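Local coordinates for protein GphF Dehydratase 1 (Archangium violaceum, PDB 6MBF) that probably dehydrates polyketide intermediates and shifts their double bond, as a dehydratase and enoyl-isomerase domain of the gephyronic acid polyketide synthase, at residues R96-D101 with E105-E110; R167-L172 with L203-Q208; L264-M269 with L273-D278. All coordinates share one frame; numbering follows the deposited sequence.

In the fold
Read from the N terminus, the three contacts follow in series, none nested and none crossing. Contact 1 closes the tight turn between strands 93-100 and 103-109 in the first hotdog-family half of what is a double-hotdog dehydratase. Contact 2 closes a longer excursion, from the loop and start of strand 169-175 to helix 200-214, and contact 3 closes the hairpin of strands 259-267 and 273-284; both belong to the second half. Centres of contacts 2 and 3 lie about 13 Å apart, and C206 and F207 on the helix pack against L264, L266 and V277. The centre of contact 1 lies about 28 Å from that of contact 2, across the chain's centre.

Contact 1 of 3, residues R96-D101 with E105-E110; sequences RLRSED and EIHSAE
E105 OE1 is gripped twice by R98: NH2 donates to it over 2.7 Å and NE over 2.8 Å, a side-on salt bridge in which both N-H groups come from the same face of the carboxylate, whose plane stands 58° from the guanidinium. R98 reaches it with CG lodged between backbone N and carbonyl carbon (chi1 69°) and an extended chain beyond. The other oxygen, E105 OE2, is bridged to R122 on the next strand. R98 and E105 belong to an antiparallel beta hairpin of the hotdog fold and form one of its hydrogen-bonded pairs, R96 and H107 another, where H107 N donates to R96 O at 2.9 Å. Between them the non-hydrogen-bonded pair L97 and I106 turns to the other face, L97 CD1 meeting I106 CG1 at 3.9 Å where both pack against helix 52-65. Back on the polar face, R96 NH2 sits 3.4 Å over the H107 ring, displaced toward its rim, the two planes 64° apart, while E117 pairs with R96 NH1 and W120 offers a cation-pi face. A water accepts from R96 NE at 2.9 Å, donates to E105 O, and is hydrogen-bonded to H107 ND1 at 2.8 Å.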
loop_
_atom_site.group_PDB
_atom_site.type_symbol
_atom_site.label_atom_id
_atom_site.label_comp_id
_atom_site.label_asym_id
_atom_site.label_seq_id
_atom_site.Cartn_x
_atom_site.Cartn_y
_atom_site.Cartn_z
ATOM N N ARG A 96 6.002 0.131 -15.144
ATOM C CA ARG A 96 6.560 -1.144 -15.572
ATOM C C ARG A 96 6.903 -1.975 -14.350
ATOM O O ARG A 96 7.554 -1.477 -13.431
ATOM C CB ARG A 96 7.814 -0.932 -16.427
ATOM C CG ARG A 96 8.502 -2.206 -16.904
ATOM C CD ARG A 96 9.796 -1.880 -17.652
ATOM N NE ARG A 96 10.867 -1.475 -16.741
ATOM C CZ ARG A 96 12.013 -0.915 -17.121
ATOM N NH1 ARG A 96 12.252 -0.682 -18.408
ATOM N NH2 ARG A 96 12.918 -0.583 -16.217
ATOM N N LEU A 97 6.456 -3.227 -14.334
ATOM C CA LEU A 97 6.937 -4.209 -13.370
ATOM C C LEU A 97 7.659 -5.291 -14.156
ATOM O O LEU A 97 7.069 -5.912 -15.046
ATOM C CB LEU A 97 5.798 -4.800 -12.537
ATOM C CG LEU A 97 6.217 -5.761 -11.410
ATOM C CD1 LEU A 97 5.184 -5.736 -10.266
ATOM C CD2 LEU A 97 6.424 -7.215 -11.886
ATOM N N ARG A 98 8.923 -5.511 -13.828
ATOM C CA ARG A 98 9.706 -6.565 -14.447
ATOM C C ARG A 98 10.112 -7.568 -13.378
ATOM O O ARG A 98 10.302 -7.216 -12.210
ATOM C CB ARG A 98 10.939 -5.999 -15.168
ATOM C CG ARG A 98 12.009 -5.435 -14.265
ATOM C CD ARG A 98 13.094 -4.732 -15.077
ATOM N NE ARG A 98 14.247 -4.384 -14.249
ATOM C CZ ARG A 98 15.232 -3.593 -14.659
ATOM N NH1 ARG A 98 15.189 -3.073 -15.876
ATOM N NH2 ARG A 98 16.252 -3.317 -13.855
ATOM N N SER A 99 10.242 -8.821 -13.786
ATOM C CA SER A 99 10.484 -9.903 -12.849
ATOM C C SER A 99 11.423 -10.913 -13.483
ATOM O O SER A 99 11.339 -11.178 -14.685
ATOM C CB SER A 99 9.172 -10.593 -12.452
ATOM O OG SER A 99 9.403 -11.624 -11.512
ATOM N N GLU A 100 12.332 -11.447 -12.676
ATOM C CA GLU A 100 13.090 -12.631 -13.054
ATOM C C GLU A 100 13.260 -13.476 -11.806
ATOM O O GLU A 100 13.567 -12.948 -10.731
ATOM C CB GLU A 100 14.445 -12.291 -13.690
ATOM C CG GLU A 100 15.328 -11.363 -12.903
ATOM C CD GLU A 100 16.693 -11.192 -13.551
ATOM O OE1 GLU A 100 17.708 -11.327 -12.838
ATOM O OE2 GLU A 100 16.750 -10.938 -14.776
ATOM N N ASP A 101 13.015 -14.775 -11.944
ATOM C CA ASP A 101 12.974 -15.691 -10.804
ATOM C C ASP A 101 11.916 -15.145 -9.845
ATOM O O ASP A 101 10.784 -14.878 -10.277
ATOM C CB ASP A 101 14.374 -15.846 -10.231
ATOM C CG ASP A 101 15.339 -16.469 -11.219
ATOM O OD1 ASP A 101 14.905 -17.349 -11.992
ATOM O OD2 ASP A 101 16.524 -16.074 -11.226
ATOM N N GLU A 105 10.881 -5.616 -9.903
ATOM C CA GLU A 105 11.219 -4.202 -9.841
ATOM C C GLU A 105 10.112 -3.400 -10.507
ATOM O O GLU A 105 9.546 -3.824 -11.519
ATOM C CB GLU A 105 12.543 -3.883 -10.542
ATOM C CG GLU A 105 13.770 -4.549 -9.976
ATOM C CD GLU A 105 15.013 -4.092 -10.711
ATOM O OE1 GLU A 105 15.371 -4.727 -11.722
ATOM O OE2 GLU A 105 15.606 -3.072 -10.299
ATOM N N ILE A 106 9.819 -2.231 -9.948
ATOM C CA ILE A 106 8.813 -1.331 -10.489
ATOM C C ILE A 106 9.491 -0.017 -10.849
ATOM O O ILE A 106 10.167 0.591 -10.007
ATOM C CB ILE A 106 7.655 -1.121 -9.497
ATOM C CG1 ILE A 106 6.969 -2.466 -9.221
ATOM C CG2 ILE A 106 6.671 -0.076 -10.026
ATOM C CD1 ILE A 106 5.776 -2.368 -8.244
ATOM N N HIS A 107 9.326 0.399 -12.103
ATOM C CA HIS A 107 9.904 1.622 -12.646
ATOM C C HIS A 107 8.814 2.449 -13.314
ATOM O O HIS A 107 7.766 1.931 -13.710
ATOM C CB HIS A 107 10.984 1.342 -13.706
ATOM C CG HIS A 107 12.262 0.775 -13.172
ATOM N ND1 HIS A 107 12.385 -0.534 -12.750
ATOM C CD2 HIS A 107 13.492 1.327 -13.048
ATOM C CE1 HIS A 107 13.631 -0.755 -12.368
ATOM N NE2 HIS A 107 14.324 0.358 -12.539
ATOM N N SER A 108 9.081 3.745 -13.470
ATOM C CA SER A 108 8.221 4.617 -14.260
ATOM C C SER A 108 9.057 5.380 -15.273
ATOM O O SER A 108 10.275 5.521 -15.131
ATOM C CB SER A 108 7.447 5.626 -13.394
ATOM O OG SER A 108 8.310 6.638 -12.896
ATOM N N ALA A 109 8.370 5.919 -16.279
ATOM C CA ALA A 109 9.023 6.735 -17.293
ATOM C C ALA A 109 8.025 7.719 -17.888
ATOM O O ALA A 109 6.818 7.467 -17.912
ATOM C CB ALA A 109 9.623 5.863 -18.402
ATOM N N GLU A 110 8.541 8.844 -18.369
ATOM C CA GLU A 110 7.734 9.699 -19.227
ATOM C C GLU A 110 7.393 8.931 -20.498
ATOM O O GLU A 110 8.278 8.291 -21.084
ATOM C CB GLU A 110 8.479 10.988 -19.573
ATOM C CG GLU A 110 8.681 11.920 -18.391
ATOM C CD GLU A 110 9.503 13.142 -18.744
ATOM O OE1 GLU A 110 10.062 13.181 -19.863
ATOM O OE2 GLU A 110 9.593 14.062 -17.903
HETATM O O HOH W 1 10.648 -2.314 -13.936
#

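Contact 2 of 3, residues R167-L172 with L203-Q208; sequences RNIRHL and LDACFQ
I169 leans its longer branch onto one turn of helix 200-214: CG1 and CD1 both come within 3.6 Å of A205 O, and CD1 also lies 3.9 Å from Q208 CB. CG1 lies beside the backbone N and opposite the carbonyl carbon (chi1 -46°), which carries the branch from the strand to the helix. One residue earlier, N168 CB abuts A205 CB at 3.9 Å, and the small alanine lets the backbones close to 5.6 Å between the CA atoms of N168 and A205. The direct contact is thus made by carbon atoms, with the A205 carbonyl; the polar link is indirect. A water takes a long bond from N168 ND2 at 3.2 Å and donates to D204 OD2 at 2.7 Å, while N168 ND2 also binds R165 O. The same carboxylate oxygen accepts a nearly straight bond from Q208 NE2, 2.8 Å long at 170°, on its syn side and in the plane of the amide. This buried amide is held from further out as well, since NE2 reaches L166 O and OE1 meets the hydroxyl of Y154, while D204 OD1 is bonded to the hydroxyl of Y162. On the strand side, R170 and H171 both face H182 in a classic beta bulge. The spacing of D204 and Q208 matches the Asp-x-x-x-Gln signature of polyketide synthase dehydratases, carried on the central hotdog helix, whose aspartate in relatives belongs to the catalytic His-Asp dyad.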
loop_
_atom_site.group_PDB
_atom_site.type_symbol
_atom_site.label_atom_id
_atom_site.label_comp_id
_atom_site.label_asym_id
_atom_site.label_seq_id
_atom_site.Cartn_x
_atom_site.Cartn_y
_atom_site.Cartn_z
ATOM N N ARG A 167 -10.283 8.336 3.025
ATOM C CA ARG A 167 -10.685 8.538 4.418
ATOM C C ARG A 167 -11.612 7.386 4.801
ATOM O O ARG A 167 -12.799 7.583 5.075
ATOM C CB ARG A 167 -11.360 9.906 4.600
ATOM C CG ARG A 167 -10.447 11.069 4.201
ATOM C CD ARG A 167 -11.183 12.398 4.184
ATOM N NE ARG A 167 -10.297 13.429 3.659
ATOM C CZ ARG A 167 -10.691 14.509 2.987
ATOM N NH1 ARG A 167 -11.985 14.736 2.770
ATOM N NH2 ARG A 167 -9.778 15.365 2.537
ATOM N N ASN A 168 -11.058 6.173 4.827
ATOM C CA ASN A 168 -11.861 4.959 4.859
ATOM C C ASN A 168 -11.846 4.244 6.205
ATOM O O ASN A 168 -12.384 3.131 6.306
ATOM C CB ASN A 168 -11.400 4.025 3.743
ATOM C CG ASN A 168 -11.611 4.645 2.368
ATOM O OD1 ASN A 168 -12.750 4.870 1.958
ATOM N ND2 ASN A 168 -10.519 4.940 1.661
ATOM N N ILE A 169 -11.272 4.858 7.235
ATOM C CA ILE A 169 -11.354 4.330 8.599
ATOM C C ILE A 169 -12.690 4.752 9.191
ATOM O O ILE A 169 -12.997 5.948 9.263
ATOM C CB ILE A 169 -10.196 4.831 9.477
ATOM C CG1 ILE A 169 -8.854 4.725 8.750
ATOM C CG2 ILE A 169 -10.121 4.016 10.800
ATOM C CD1 ILE A 169 -7.727 5.418 9.499
ATOM N N ARG A 170 -13.494 3.772 9.599
ATOM C CA ARG A 170 -14.776 4.073 10.220
ATOM C C ARG A 170 -14.651 4.242 11.726
ATOM O O ARG A 170 -15.249 5.162 12.299
ATOM C CB ARG A 170 -15.791 2.974 9.898
ATOM C CG ARG A 170 -16.013 2.777 8.410
ATOM C CD ARG A 170 -16.137 4.119 7.705
ATOM N NE ARG A 170 -15.976 4.001 6.262
ATOM C CZ ARG A 170 -15.440 4.946 5.499
ATOM N NH1 ARG A 170 -15.332 4.760 4.193
ATOM N NH2 ARG A 170 -14.996 6.070 6.050
ATOM N N HIS A 171 -13.862 3.383 12.367
ATOM C CA HIS A 171 -13.698 3.397 13.814
ATOM C C HIS A 171 -12.266 2.992 14.124
ATOM O O HIS A 171 -11.666 2.200 13.395
ATOM C CB HIS A 171 -14.689 2.446 14.502
ATOM C CG HIS A 171 -14.419 2.235 15.961
ATOM N ND1 HIS A 171 -14.831 3.122 16.933
ATOM C CD2 HIS A 171 -13.780 1.232 16.612
ATOM C CE1 HIS A 171 -14.454 2.678 18.120
ATOM N NE2 HIS A 171 -13.815 1.532 17.954
ATOM N N LEU A 172 -11.718 3.546 15.204
ATOM C CA LEU A 172 -10.358 3.217 15.607
ATOM C C LEU A 172 -10.279 3.364 17.117
ATOM O O LEU A 172 -10.718 4.383 17.657
ATOM C CB LEU A 172 -9.326 4.125 14.916
ATOM C CG LEU A 172 -7.844 3.846 15.227
ATOM C CD1 LEU A 172 -7.400 2.453 14.734
ATOM C CD2 LEU A 172 -6.945 4.920 14.641
ATOM N N LEU A 203 -5.790 -0.923 1.945
ATOM C CA LEU A 203 -4.542 -1.092 2.683
ATOM C C LEU A 203 -3.998 0.248 3.169
ATOM O O LEU A 203 -3.505 0.339 4.297
ATOM C CB LEU A 203 -3.511 -1.831 1.829
ATOM C CG LEU A 203 -2.233 -2.190 2.585
ATOM C CD1 LEU A 203 -2.532 -3.086 3.791
ATOM C CD2 LEU A 203 -1.216 -2.849 1.636
ATOM N N ASP A 204 -4.117 1.308 2.358
ATOM C CA ASP A 204 -3.734 2.638 2.832
ATOM C C ASP A 204 -4.514 3.034 4.080
ATOM O O ASP A 204 -3.947 3.632 5.002
ATOM C CB ASP A 204 -3.941 3.687 1.741
ATOM C CG ASP A 204 -3.757 5.099 2.264
ATOM O OD1 ASP A 204 -2.597 5.511 2.478
ATOM O OD2 ASP A 204 -4.781 5.787 2.471
ATOM N N ALA A 205 -5.813 2.726 4.124
ATOM C CA ALA A 205 -6.599 3.025 5.320
ATOM C C ALA A 205 -6.038 2.304 6.547
ATOM O O ALA A 205 -5.964 2.882 7.638
ATOM C CB ALA A 205 -8.064 2.647 5.091
ATOM N N CYS A 206 -5.603 1.052 6.383
ATOM C CA CYS A 206 -4.983 0.338 7.495
ATOM C C CYS A 206 -3.685 1.011 7.925
ATOM O O CYS A 206 -3.419 1.159 9.122
ATOM C CB CYS A 206 -4.734 -1.124 7.113
ATOM S SG CYS A 206 -6.246 -2.076 6.784
ATOM N N PHE A 207 -2.863 1.431 6.964
ATOM C CA PHE A 207 -1.633 2.124 7.327
ATOM C C PHE A 207 -1.935 3.468 7.978
ATOM O O PHE A 207 -1.211 3.891 8.886
ATOM C CB PHE A 207 -0.736 2.299 6.096
ATOM C CG PHE A 207 -0.152 1.003 5.552
ATOM C CD1 PHE A 207 -0.409 -0.229 6.154
ATOM C CD2 PHE A 207 0.648 1.029 4.420
ATOM C CE1 PHE A 207 0.141 -1.421 5.630
ATOM C CE2 PHE A 207 1.194 -0.143 3.897
ATOM C CZ PHE A 207 0.944 -1.362 4.495
ATOM N N GLN A 208 -3.025 4.131 7.568
ATOM C CA GLN A 208 -3.387 5.397 8.204
ATOM C C GLN A 208 -3.809 5.207 9.663
ATOM O O GLN A 208 -3.681 6.141 10.466
ATOM C CB GLN A 208 -4.487 6.100 7.402
ATOM C CG GLN A 208 -4.007 6.736 6.085
ATOM C CD GLN A 208 -4.936 7.833 5.639
ATOM O OE1 GLN A 208 -5.260 8.731 6.423
ATOM N NE2 GLN A 208 -5.398 7.764 4.390
HETATM O O HOH W 2 -7.414 5.050 2.327
#

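Contact 3 of 3, residues L264-M269 with L273-D278; sequences LRLFDM and LVASVD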
loop_
_atom_site.group_PDB
_atom_site.type_symbol
_atom_site.label_atom_id
_atom_site.label_comp_id
_atom_site.label_asym_id
_atom_site.label_seq_id
_atom_site.Cartn_x
_atom_site.Cartn_y
_atom_site.Cartn_z
ATOM N N LEU A 264 0.827 -5.513 11.213
ATOM C CA LEU A 264 -0.617 -5.414 11.066
ATOM C C LEU A 264 -1.199 -6.761 10.677
ATOM O O LEU A 264 -0.548 -7.571 10.012
ATOM C CB LEU A 264 -1.028 -4.371 10.012
ATOM C CG LEU A 264 -0.580 -2.924 10.202
ATOM C CD1 LEU A 264 0.775 -2.689 9.575
ATOM C CD2 LEU A 264 -1.617 -1.995 9.568
ATOM N N ARG A 265 -2.433 -6.997 11.117
ATOM C CA ARG A 265 -3.204 -8.180 10.760
ATOM C C ARG A 265 -4.593 -7.717 10.353
ATOM O O ARG A 265 -5.253 -6.995 11.109
ATOM C CB ARG A 265 -3.282 -9.169 11.931
ATOM C CG ARG A 265 -1.916 -9.638 12.437
ATOM C CD ARG A 265 -1.185 -10.391 11.351
ATOM N NE ARG A 265 0.032 -11.053 11.819
ATOM C CZ ARG A 265 1.268 -10.601 11.624
ATOM N NH1 ARG A 265 1.482 -9.460 10.978
ATOM N NH2 ARG A 265 2.299 -11.306 12.076
ATOM N N LEU A 266 -5.019 -8.104 9.154
ATOM C CA LEU A 266 -6.322 -7.725 8.621
ATOM C C LEU A 266 -7.266 -8.923 8.692
ATOM O O LEU A 266 -6.907 -10.023 8.262
ATOM C CB LEU A 266 -6.199 -7.237 7.171
ATOM C CG LEU A 266 -5.586 -5.854 6.877
ATOM C CD1 LEU A 266 -4.148 -5.728 7.363
ATOM C CD2 LEU A 266 -5.655 -5.592 5.386
ATOM N N PHE A 267 -8.478 -8.700 9.201
ATOM C CA PHE A 267 -9.477 -9.750 9.362
ATOM C C PHE A 267 -10.762 -9.362 8.648
ATOM O O PHE A 267 -11.127 -8.182 8.611
ATOM C CB PHE A 267 -9.789 -10.005 10.843
ATOM C CG PHE A 267 -8.594 -10.408 11.653
ATOM C CD1 PHE A 267 -8.297 -11.749 11.865
ATOM C CD2 PHE A 267 -7.766 -9.442 12.201
ATOM C CE1 PHE A 267 -7.185 -12.118 12.610
ATOM C CE2 PHE A 267 -6.658 -9.804 12.943
ATOM C CZ PHE A 267 -6.368 -11.138 13.149
ATOM N N ASP A 268 -11.465 -10.347 8.085
ATOM C CA ASP A 268 -12.780 -10.017 7.554
ATOM C C ASP A 268 -13.757 -9.837 8.715
ATOM O O ASP A 268 -13.400 -9.986 9.890
ATOM C CB ASP A 268 -13.238 -11.059 6.526
ATOM C CG ASP A 268 -13.492 -12.446 7.114
ATOM O OD1 ASP A 268 -13.704 -12.599 8.336
ATOM O OD2 ASP A 268 -13.486 -13.410 6.314
ATOM N N MET A 269 -15.000 -9.474 8.390
ATOM C CA MET A 269 -15.960 -9.174 9.451
ATOM C C MET A 269 -16.421 -10.417 10.212
ATOM O O MET A 269 -17.137 -10.279 11.214
ATOM C CB MET A 269 -17.152 -8.413 8.870
ATOM C CG MET A 269 -16.735 -7.112 8.182
ATOM S SD MET A 269 -15.752 -6.018 9.242
ATOM C CE MET A 269 -17.040 -5.278 10.240
ATOM N N LEU A 273 -8.627 -14.335 9.079
ATOM C CA LEU A 273 -7.472 -13.560 8.627
ATOM C C LEU A 273 -7.481 -13.381 7.112
ATOM O O LEU A 273 -7.579 -14.357 6.361
ATOM C CB LEU A 273 -6.182 -14.248 9.057
ATOM C CG LEU A 273 -4.910 -13.457 8.743
ATOM C CD1 LEU A 273 -4.814 -12.254 9.665
ATOM C CD2 LEU A 273 -3.676 -14.348 8.874
ATOM N N VAL A 274 -7.372 -12.129 6.676
ATOM C CA VAL A 274 -7.334 -11.769 5.263
ATOM C C VAL A 274 -5.917 -11.459 4.796
ATOM O O VAL A 274 -5.531 -11.814 3.680
ATOM C CB VAL A 274 -8.274 -10.565 5.017
ATOM C CG1 VAL A 274 -7.970 -9.900 3.681
ATOM C CG2 VAL A 274 -9.722 -11.015 5.080
ATOM N N ALA A 275 -5.131 -10.774 5.624
ATOM C CA ALA A 275 -3.799 -10.364 5.206
ATOM C C ALA A 275 -2.959 -10.074 6.436
ATOM O O ALA A 275 -3.480 -9.767 7.507
ATOM C CB ALA A 275 -3.846 -9.132 4.290
ATOM N N SER A 276 -1.644 -10.146 6.264
ATOM C CA SER A 276 -0.725 -9.862 7.356
ATOM C C SER A 276 0.459 -9.071 6.831
ATOM O O SER A 276 1.008 -9.390 5.771
ATOM C CB SER A 276 -0.225 -11.141 8.024
ATOM O OG SER A 276 0.455 -11.948 7.081
ATOM N N VAL A 277 0.864 -8.062 7.594
ATOM C CA VAL A 277 1.940 -7.146 7.226
ATOM C C VAL A 277 2.966 -7.178 8.352
ATOM O O VAL A 277 2.636 -6.867 9.502
ATOM C CB VAL A 277 1.434 -5.711 6.995
ATOM C CG1 VAL A 277 2.605 -4.795 6.688
ATOM C CG2 VAL A 277 0.406 -5.664 5.855
ATOM N N ASP A 278 4.198 -7.571 8.034
ATOM C CA ASP A 278 5.271 -7.629 9.019
ATOM C C ASP A 278 6.271 -6.515 8.759
ATOM O O ASP A 278 6.797 -6.395 7.647
ATOM C CB ASP A 278 5.997 -8.980 8.984
ATOM C CG ASP A 278 5.096 -10.134 9.361
ATOM O OD1 ASP A 278 5.237 -11.224 8.762
ATOM O OD2 ASP A 278 4.239 -9.940 10.246
#
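L266 O receives two backbone donors, V274 N at 2.7 Å and A275 N at 3.3 Å, both from the same face of its plane: this is the classic beta bulge of the antiparallel hairpin, where V274 and A275 together face L266. The bulge shifts the register by one residue, so that F267 pairs with L273. The face turned to helix 200-214 is the buried, well-packed one. There L264 CD1 lies 4.0 Å from V277 CG1, the two side chains running alongside each other, and L266 CD2 meets A275 CB at 4.1 Å, with the helix closing over both leucines. Looser is the end formed by R265, S276 and D278, which is partly exposed to solvent. R265, one of whose two modelled conformers is described, bends at chi2 (-63°), lays its CD 3.5 Å from S276 CB and grips D278 OD2 end-on, through NH1 at 2.9 Å and NH2 at 3.0 Å. Replacing D278 by an alanine would probably leave that guanidinium without its carboxylate mate and freer to swing outward. Farther along, on the face shared with R265, F267 is buried, and L273 CD1 sits over the face of its ring in a CH-pi contact, 4.1 Å from the F267 centroid and 23° off the normal. L264 O is shared: R265 NH1 and V277 N reach it from opposite faces of its carbonyl plane.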